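Long-range contact in putative uncharacterized protein (Pyrococcus abyssi virus 1, PDB 4HR1), which is of unknown function but folds as a helical bundle of a bromodomain-like family: residues Arg46-Asp57 with Glu77-Ile88. Sequence-based numbering, arbitrary orientation.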
ATOM      1  N   ARG A  46      -5.261 -12.343   1.868  1.00 47.49           N
ATOM      2  CA  ARG A  46      -3.942 -13.001   1.950  1.00 46.49           C
ATOM      3  C   ARG A  46      -2.824 -11.951   2.020  1.00 48.41           C
ATOM      4  O   ARG A  46      -1.863 -12.132   2.781  1.00 49.17           O
ATOM      5  CB  ARG A  46      -3.714 -13.942   0.755  1.00 47.60           C
ATOM      6  CG  ARG A  46      -4.092 -15.401   1.007  1.00 57.14           C
ATOM      7  CD  ARG A  46      -2.870 -16.298   1.178  1.00 71.40           C
ATOM      8  NE  ARG A  46      -2.147 -16.533  -0.080  1.00 85.33           N
ATOM      9  CZ  ARG A  46      -0.946 -17.104  -0.160  1.00104.22           C
ATOM     10  NH1 ARG A  46      -0.361 -17.269  -1.339  1.00 89.23           N
ATOM     11  NH2 ARG A  46      -0.322 -17.511   0.938  1.00 97.28           N
ATOM     12  N   VAL A  47      -2.982 -10.820   1.285  1.00 42.01           N
ATOM     13  CA  VAL A  47      -1.991  -9.731   1.300  1.00 40.70           C
ATOM     14  C   VAL A  47      -1.966  -9.039   2.670  1.00 45.84           C
ATOM     15  O   VAL A  47      -0.872  -8.844   3.235  1.00 44.16           O
ATOM     16  CB  VAL A  47      -2.140  -8.719   0.125  1.00 42.82           C
ATOM     17  CG1 VAL A  47      -1.054  -7.646   0.162  1.00 41.53           C
ATOM     18  CG2 VAL A  47      -2.139  -9.433  -1.217  1.00 42.59           C
ATOM     19  N   ASP A  48      -3.171  -8.673   3.204  1.00 43.32           N
ATOM     20  CA  ASP A  48      -3.276  -7.998   4.508  1.00 44.25           C
ATOM     21  C   ASP A  48      -2.676  -8.849   5.639  1.00 47.57           C
ATOM     22  O   ASP A  48      -1.984  -8.301   6.502  1.00 46.24           O
ATOM     23  CB  ASP A  48      -4.725  -7.583   4.833  1.00 46.87           C
ATOM     24  CG  ASP A  48      -5.412  -6.689   3.803  1.00 63.25           C
ATOM     25  OD1 ASP A  48      -6.667  -6.619   3.821  1.00 65.64           O
ATOM     26  OD2 ASP A  48      -4.698  -6.071   2.969  1.00 67.83           O
ATOM     27  N   GLU A  49      -2.874 -10.190   5.579  1.00 44.28           N
ATOM     28  CA  GLU A  49      -2.318 -11.129   6.557  1.00 45.15           C
ATOM     29  C   GLU A  49      -0.787 -11.090   6.580  1.00 50.47           C
ATOM     30  O   GLU A  49      -0.187 -10.842   7.628  1.00 50.23           O
ATOM     31  CB  GLU A  49      -2.825 -12.558   6.295  1.00 46.74           C
ATOM     32  CG  GLU A  49      -4.031 -12.923   7.148  1.00 57.01           C
ATOM     33  CD  GLU A  49      -5.180 -13.609   6.437  1.00 77.87           C
ATOM     34  OE1 GLU A  49      -4.935 -14.588   5.695  1.00 71.58           O
ATOM     35  OE2 GLU A  49      -6.340 -13.193   6.664  1.00 77.27           O
ATOM     36  N   ILE A  50      -0.158 -11.301   5.415  1.00 48.01           N
ATOM     37  CA  ILE A  50       1.292 -11.291   5.298  1.00 47.84           C
ATOM     38  C   ILE A  50       1.875  -9.922   5.612  1.00 50.77           C
ATOM     39  O   ILE A  50       2.895  -9.843   6.294  1.00 49.54           O
ATOM     40  CB  ILE A  50       1.791 -11.950   3.975  1.00 51.80           C
ATOM     41  CG1 ILE A  50       3.307 -12.204   3.966  1.00 52.52           C
ATOM     42  CG2 ILE A  50       1.335 -11.211   2.736  1.00 54.79           C
ATOM     43  CD1 ILE A  50       3.697 -13.382   4.845  1.00 61.62           C
ATOM     44  N   ALA A  51       1.174  -8.845   5.199  1.00 48.65           N
ATOM     45  CA  ALA A  51       1.591  -7.463   5.462  1.00 48.41           C
ATOM     46  C   ALA A  51       1.817  -7.190   6.945  1.00 53.24           C
ATOM     47  O   ALA A  51       2.854  -6.623   7.291  1.00 53.95           O
ATOM     48  CB  ALA A  51       0.590  -6.475   4.881  1.00 48.84           C
ATOM     49  N   THR A  52       0.887  -7.629   7.819  1.00 50.25           N
ATOM     50  CA  THR A  52       0.998  -7.424   9.272  1.00 50.87           C
ATOM     51  C   THR A  52       2.148  -8.190   9.902  1.00 54.82           C
ATOM     52  O   THR A  52       2.811  -7.664  10.813  1.00 54.44           O
ATOM     53  CB  THR A  52      -0.344  -7.583  10.003  1.00 63.33           C
ATOM     54  OG1 THR A  52      -1.013  -8.743   9.519  1.00 63.63           O
ATOM     55  CG2 THR A  52      -1.245  -6.346   9.848  1.00 64.00           C
ATOM     56  N   ALA A  53       2.432  -9.400   9.370  1.00 50.20           N
ATOM     57  CA  ALA A  53       3.534 -10.244   9.815  1.00 49.75           C
ATOM     58  C   ALA A  53       4.909  -9.561   9.710  1.00 54.72           C
ATOM     59  O   ALA A  53       5.860 -10.011  10.360  1.00 54.68           O
ATOM     60  CB  ALA A  53       3.542 -11.536   9.024  1.00 50.52           C
ATOM     61  N   VAL A  54       5.014  -8.469   8.919  1.00 51.53           N
ATOM     62  CA  VAL A  54       6.273  -7.743   8.700  1.00 51.58           C
ATOM     63  C   VAL A  54       6.372  -6.294   9.226  1.00 53.48           C
ATOM     64  O   VAL A  54       7.467  -5.718   9.185  1.00 53.78           O
ATOM     65  CB  VAL A  54       6.786  -7.887   7.240  1.00 56.85           C
ATOM     66  CG1 VAL A  54       7.116  -9.340   6.913  1.00 56.58           C
ATOM     67  CG2 VAL A  54       5.795  -7.309   6.230  1.00 56.72           C
ATOM     68  N   ASN A  55       5.252  -5.723   9.745  1.00 48.36           N
ATOM     69  CA  ASN A  55       5.151  -4.367  10.326  1.00 47.54           C
ATOM     70  C   ASN A  55       6.255  -4.088  11.315  1.00 51.05           C
ATOM     71  O   ASN A  55       6.702  -2.942  11.450  1.00 50.97           O
ATOM     72  CB  ASN A  55       3.821  -4.184  11.081  1.00 48.49           C
ATOM     73  CG  ASN A  55       2.572  -4.129  10.244  1.00 72.19           C
ATOM     74  OD1 ASN A  55       2.608  -3.906   9.023  1.00 70.85           O
ATOM     75  ND2 ASN A  55       1.426  -4.297  10.910  1.00 58.78           N
ATOM     76  N   TRP A  56       6.664  -5.137  12.058  1.00 46.92           N
ATOM     77  CA  TRP A  56       7.729  -5.032  13.043  1.00 45.01           C
ATOM     78  C   TRP A  56       8.989  -4.486  12.395  1.00 45.78           C
ATOM     79  O   TRP A  56       9.603  -3.591  12.970  1.00 44.24           O
ATOM     80  CB  TRP A  56       7.969  -6.386  13.730  1.00 43.44           C
ATOM     81  CG  TRP A  56       8.436  -7.477  12.816  1.00 43.70           C
ATOM     82  CD1 TRP A  56       7.657  -8.365  12.126  1.00 46.50           C
ATOM     83  CD2 TRP A  56       9.794  -7.790  12.482  1.00 42.69           C
ATOM     84  NE1 TRP A  56       8.446  -9.201  11.372  1.00 45.35           N
ATOM     85  CE2 TRP A  56       9.764  -8.849  11.547  1.00 46.40           C
ATOM     86  CE3 TRP A  56      11.038  -7.250  12.858  1.00 43.45           C
ATOM     87  CZ2 TRP A  56      10.931  -9.403  11.009  1.00 45.28           C
ATOM     88  CZ3 TRP A  56      12.194  -7.777  12.293  1.00 44.46           C
ATOM     89  CH2 TRP A  56      12.133  -8.842  11.390  1.00 44.92           C
ATOM     90  N   ASP A  57       9.318  -4.952  11.142  1.00 41.00           N
ATOM     91  CA  ASP A  57      10.521  -4.531  10.433  1.00 39.80           C
ATOM     92  C   ASP A  57      10.501  -3.103   9.914  1.00 41.71           C
ATOM     93  O   ASP A  57      11.558  -2.449   9.861  1.00 41.57           O
ATOM     94  CB  ASP A  57      10.978  -5.547   9.387  1.00 42.16           C
ATOM     95  CG  ASP A  57      12.425  -5.343   8.987  1.00 52.87           C
ATOM     96  OD1 ASP A  57      12.693  -5.248   7.768  1.00 56.57           O
ATOM     97  OD2 ASP A  57      13.275  -5.135   9.896  1.00 50.36           O
ATOM     98  N   GLU A  77      12.339 -15.062   8.886  1.00 46.24           N
ATOM     99  CA  GLU A  77      10.913 -14.746   8.929  1.00 45.58           C
ATOM    100  C   GLU A  77      10.599 -13.721   7.811  1.00 46.71           C
ATOM    101  O   GLU A  77       9.569 -13.863   7.158  1.00 47.11           O
ATOM    102  CB  GLU A  77      10.520 -14.221  10.330  1.00 47.51           C
ATOM    103  CG  GLU A  77       9.022 -14.086  10.587  1.00 59.91           C
ATOM    104  CD  GLU A  77       8.317 -12.858  10.031  1.00 81.56           C
ATOM    105  OE1 GLU A  77       8.915 -11.757  10.024  1.00 62.68           O
ATOM    106  OE2 GLU A  77       7.144 -13.001   9.618  1.00 85.39           O
ATOM    107  N   ILE A  78      11.496 -12.737   7.565  1.00 40.94           N
ATOM    108  CA  ILE A  78      11.339 -11.768   6.470  1.00 41.61           C
ATOM    109  C   ILE A  78      11.386 -12.532   5.108  1.00 47.85           C
ATOM    110  O   ILE A  78      10.523 -12.313   4.245  1.00 47.70           O
ATOM    111  CB  ILE A  78      12.430 -10.654   6.529  1.00 44.47           C
ATOM    112  CG1 ILE A  78      12.175  -9.644   7.658  1.00 44.55           C
ATOM    113  CG2 ILE A  78      12.593  -9.944   5.171  1.00 45.44           C
ATOM    114  CD1 ILE A  78      10.865  -8.777   7.521  1.00 60.19           C
ATOM    115  N   GLN A  79      12.396 -13.441   4.951  1.00 43.24           N
ATOM    116  CA  GLN A  79      12.585 -14.263   3.766  1.00 42.07           C
ATOM    117  C   GLN A  79      11.409 -15.170   3.499  1.00 45.34           C
ATOM    118  O   GLN A  79      11.035 -15.339   2.344  1.00 45.75           O
ATOM    119  CB  GLN A  79      13.902 -15.053   3.832  1.00 43.09           C
ATOM    120  CG  GLN A  79      15.158 -14.201   3.602  1.00 43.67           C
ATOM    121  CD  GLN A  79      15.244 -13.480   2.260  1.00 62.68           C
ATOM    122  OE1 GLN A  79      15.701 -12.334   2.180  1.00 61.09           O
ATOM    123  NE2 GLN A  79      14.840 -14.131   1.168  1.00 46.89           N
ATOM    124  N   LYS A  80      10.800 -15.725   4.550  1.00 42.64           N
ATOM    125  CA  LYS A  80       9.631 -16.599   4.406  1.00 43.47           C
ATOM    126  C   LYS A  80       8.400 -15.785   4.026  1.00 47.45           C
ATOM    127  O   LYS A  80       7.537 -16.288   3.310  1.00 47.64           O
ATOM    128  CB  LYS A  80       9.383 -17.408   5.688  1.00 47.06           C
ATOM    129  CG  LYS A  80      10.275 -18.644   5.807  1.00 60.89           C
ATOM    130  CD  LYS A  80      10.641 -19.000   7.254  1.00 73.60           C
ATOM    131  CE  LYS A  80       9.539 -19.681   8.040  1.00 91.65           C
ATOM    132  NZ  LYS A  80       8.662 -18.705   8.756  1.00102.29           N
ATOM    133  N   ALA A  81       8.324 -14.523   4.494  1.00 43.30           N
ATOM    134  CA  ALA A  81       7.233 -13.616   4.151  1.00 42.69           C
ATOM    135  C   ALA A  81       7.382 -13.195   2.679  1.00 44.69           C
ATOM    136  O   ALA A  81       6.404 -13.278   1.924  1.00 43.84           O
ATOM    137  CB  ALA A  81       7.247 -12.398   5.065  1.00 43.56           C
ATOM    138  N   LEU A  82       8.637 -12.844   2.255  1.00 39.86           N
ATOM    139  CA  LEU A  82       8.987 -12.496   0.872  1.00 39.73           C
ATOM    140  C   LEU A  82       8.540 -13.558  -0.118  1.00 45.46           C
ATOM    141  O   LEU A  82       8.074 -13.234  -1.212  1.00 44.10           O
ATOM    142  CB  LEU A  82      10.482 -12.227   0.724  1.00 39.52           C
ATOM    143  CG  LEU A  82      10.951 -10.851   1.198  1.00 44.50           C
ATOM    144  CD1 LEU A  82      12.456 -10.765   1.170  1.00 44.57           C
ATOM    145  CD2 LEU A  82      10.347  -9.722   0.349  1.00 46.12           C
ATOM    146  N   LEU A  83       8.619 -14.826   0.320  1.00 44.51           N
ATOM    147  CA  LEU A  83       8.237 -16.004  -0.434  1.00 45.11           C
ATOM    148  C   LEU A  83       6.738 -16.117  -0.624  1.00 47.55           C
ATOM    149  O   LEU A  83       6.281 -16.419  -1.731  1.00 47.36           O
ATOM    150  CB  LEU A  83       8.756 -17.233   0.298  1.00 45.93           C
ATOM    151  CG  LEU A  83       9.717 -18.073  -0.490  1.00 52.13           C
ATOM    152  CD1 LEU A  83      10.778 -18.693   0.435  1.00 52.85           C
ATOM    153  CD2 LEU A  83       8.964 -19.089  -1.394  1.00 53.76           C
ATOM    154  N   VAL A  84       5.970 -15.900   0.459  1.00 43.24           N
ATOM    155  CA  VAL A  84       4.496 -15.965   0.453  1.00 42.05           C
ATOM    156  C   VAL A  84       3.962 -14.845  -0.472  1.00 41.87           C
ATOM    157  O   VAL A  84       3.040 -15.077  -1.255  1.00 40.25           O
ATOM    158  CB  VAL A  84       3.927 -15.883   1.904  1.00 45.82           C
ATOM    159  CG1 VAL A  84       2.410 -15.682   1.923  1.00 45.13           C
ATOM    160  CG2 VAL A  84       4.314 -17.121   2.709  1.00 45.58           C
ATOM    161  N   LEU A  85       4.602 -13.660  -0.398  1.00 36.72           N
ATOM    162  CA  LEU A  85       4.283 -12.476  -1.193  1.00 36.64           C
ATOM    163  C   LEU A  85       4.469 -12.756  -2.693  1.00 42.89           C
ATOM    164  O   LEU A  85       3.627 -12.345  -3.500  1.00 43.38           O
ATOM    165  CB  LEU A  85       5.159 -11.286  -0.749  1.00 36.00           C
ATOM    166  CG  LEU A  85       4.789 -10.595   0.568  1.00 38.80           C
ATOM    167  CD1 LEU A  85       5.961  -9.716   1.079  1.00 38.23           C
ATOM    168  CD2 LEU A  85       3.521  -9.765   0.418  1.00 37.87           C
ATOM    169  N   GLU A  86       5.551 -13.514  -3.053  1.00 39.04           N
ATOM    170  CA  GLU A  86       5.846 -13.887  -4.432  1.00 37.14           C
ATOM    171  C   GLU A  86       4.847 -14.883  -4.952  1.00 40.60           C
ATOM    172  O   GLU A  86       4.443 -14.761  -6.099  1.00 40.13           O
ATOM    173  CB  GLU A  86       7.313 -14.277  -4.625  1.00 38.18           C
ATOM    174  CG  GLU A  86       7.801 -14.160  -6.059  1.00 47.66           C
ATOM    175  CD  GLU A  86       7.884 -12.784  -6.704  1.00 61.62           C
ATOM    176  OE1 GLU A  86       7.958 -12.733  -7.953  1.00 51.51           O
ATOM    177  OE2 GLU A  86       7.967 -11.770  -5.975  1.00 52.62           O
ATOM    178  N   ASP A  87       4.329 -15.773  -4.085  1.00 40.00           N
ATOM    179  CA  ASP A  87       3.258 -16.698  -4.481  1.00 41.20           C
ATOM    180  C   ASP A  87       1.977 -15.916  -4.736  1.00 45.79           C
ATOM    181  O   ASP A  87       1.240 -16.250  -5.669  1.00 46.74           O
ATOM    182  CB  ASP A  87       3.004 -17.769  -3.404  1.00 44.78           C
ATOM    183  CG  ASP A  87       4.182 -18.693  -3.115  1.00 61.96           C
ATOM    184  OD1 ASP A  87       4.696 -19.314  -4.066  1.00 61.64           O
ATOM    185  OD2 ASP A  87       4.529 -18.860  -1.926  1.00 72.43           O
ATOM    186  N   ILE A  88       1.726 -14.844  -3.935  1.00 41.82           N
ATOM    187  CA  ILE A  88       0.542 -13.993  -4.101  1.00 41.04           C
ATOM    188  C   ILE A  88       0.597 -13.309  -5.476  1.00 40.94           C
ATOM    189  O   ILE A  88      -0.382 -13.378  -6.230  1.00 39.07           O
ATOM    190  CB  ILE A  88       0.304 -13.021  -2.903  1.00 44.17           C
ATOM    191  CG1 ILE A  88       0.020 -13.828  -1.584  1.00 44.40           C
ATOM    192  CG2 ILE A  88      -0.869 -12.081  -3.198  1.00 44.51           C
ATOM    193  CD1 ILE A  88       0.372 -13.095  -0.267  1.00 42.66           C
TER
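Ile50 is a knob in the hole formed by Ala81, Val84, Leu85 and Ile88, joining two antiparallel helices of the bundle, 34-63 and 72-98, whose local axes approach to 10.1 Å at 158°. From its CB, pointing toward the partner helix, the side chain forks. The CG2 branch meets Leu85 CD2 at 3.5 Å and also touches Ile88 CD1. The other branch runs from CG1, anti to the backbone N (chi1 -168°) and near Leu85 CG, to CD1, which lands 3.6 Å from Ala81 CA and also touches Val84 CB. One turn on, Val54 CG1 packs 3.6 Å from Ala81 CB. Val47, Val54 and Leu85 also touch helix 5-30. At one end, Arg46 lays a guanidinium face over Ile88, with NH1 3.5 Å from Ile88 CG1, while NH2 reaches Val84 CG1. At the other, Ile78 CD1 touches both Trp56 CZ2 and Asp57 CB. Beside it Glu77, bent at chi2, accepts the indole N-H: Trp56 NE1 lies 2.9 Å from Glu77 OE1, in a bent bond (136°) that keeps to the ring plane but approaches OE1 from above the carboxylate plane. The same N-H makes a weak bond to Ala53 O, also at the indole edge.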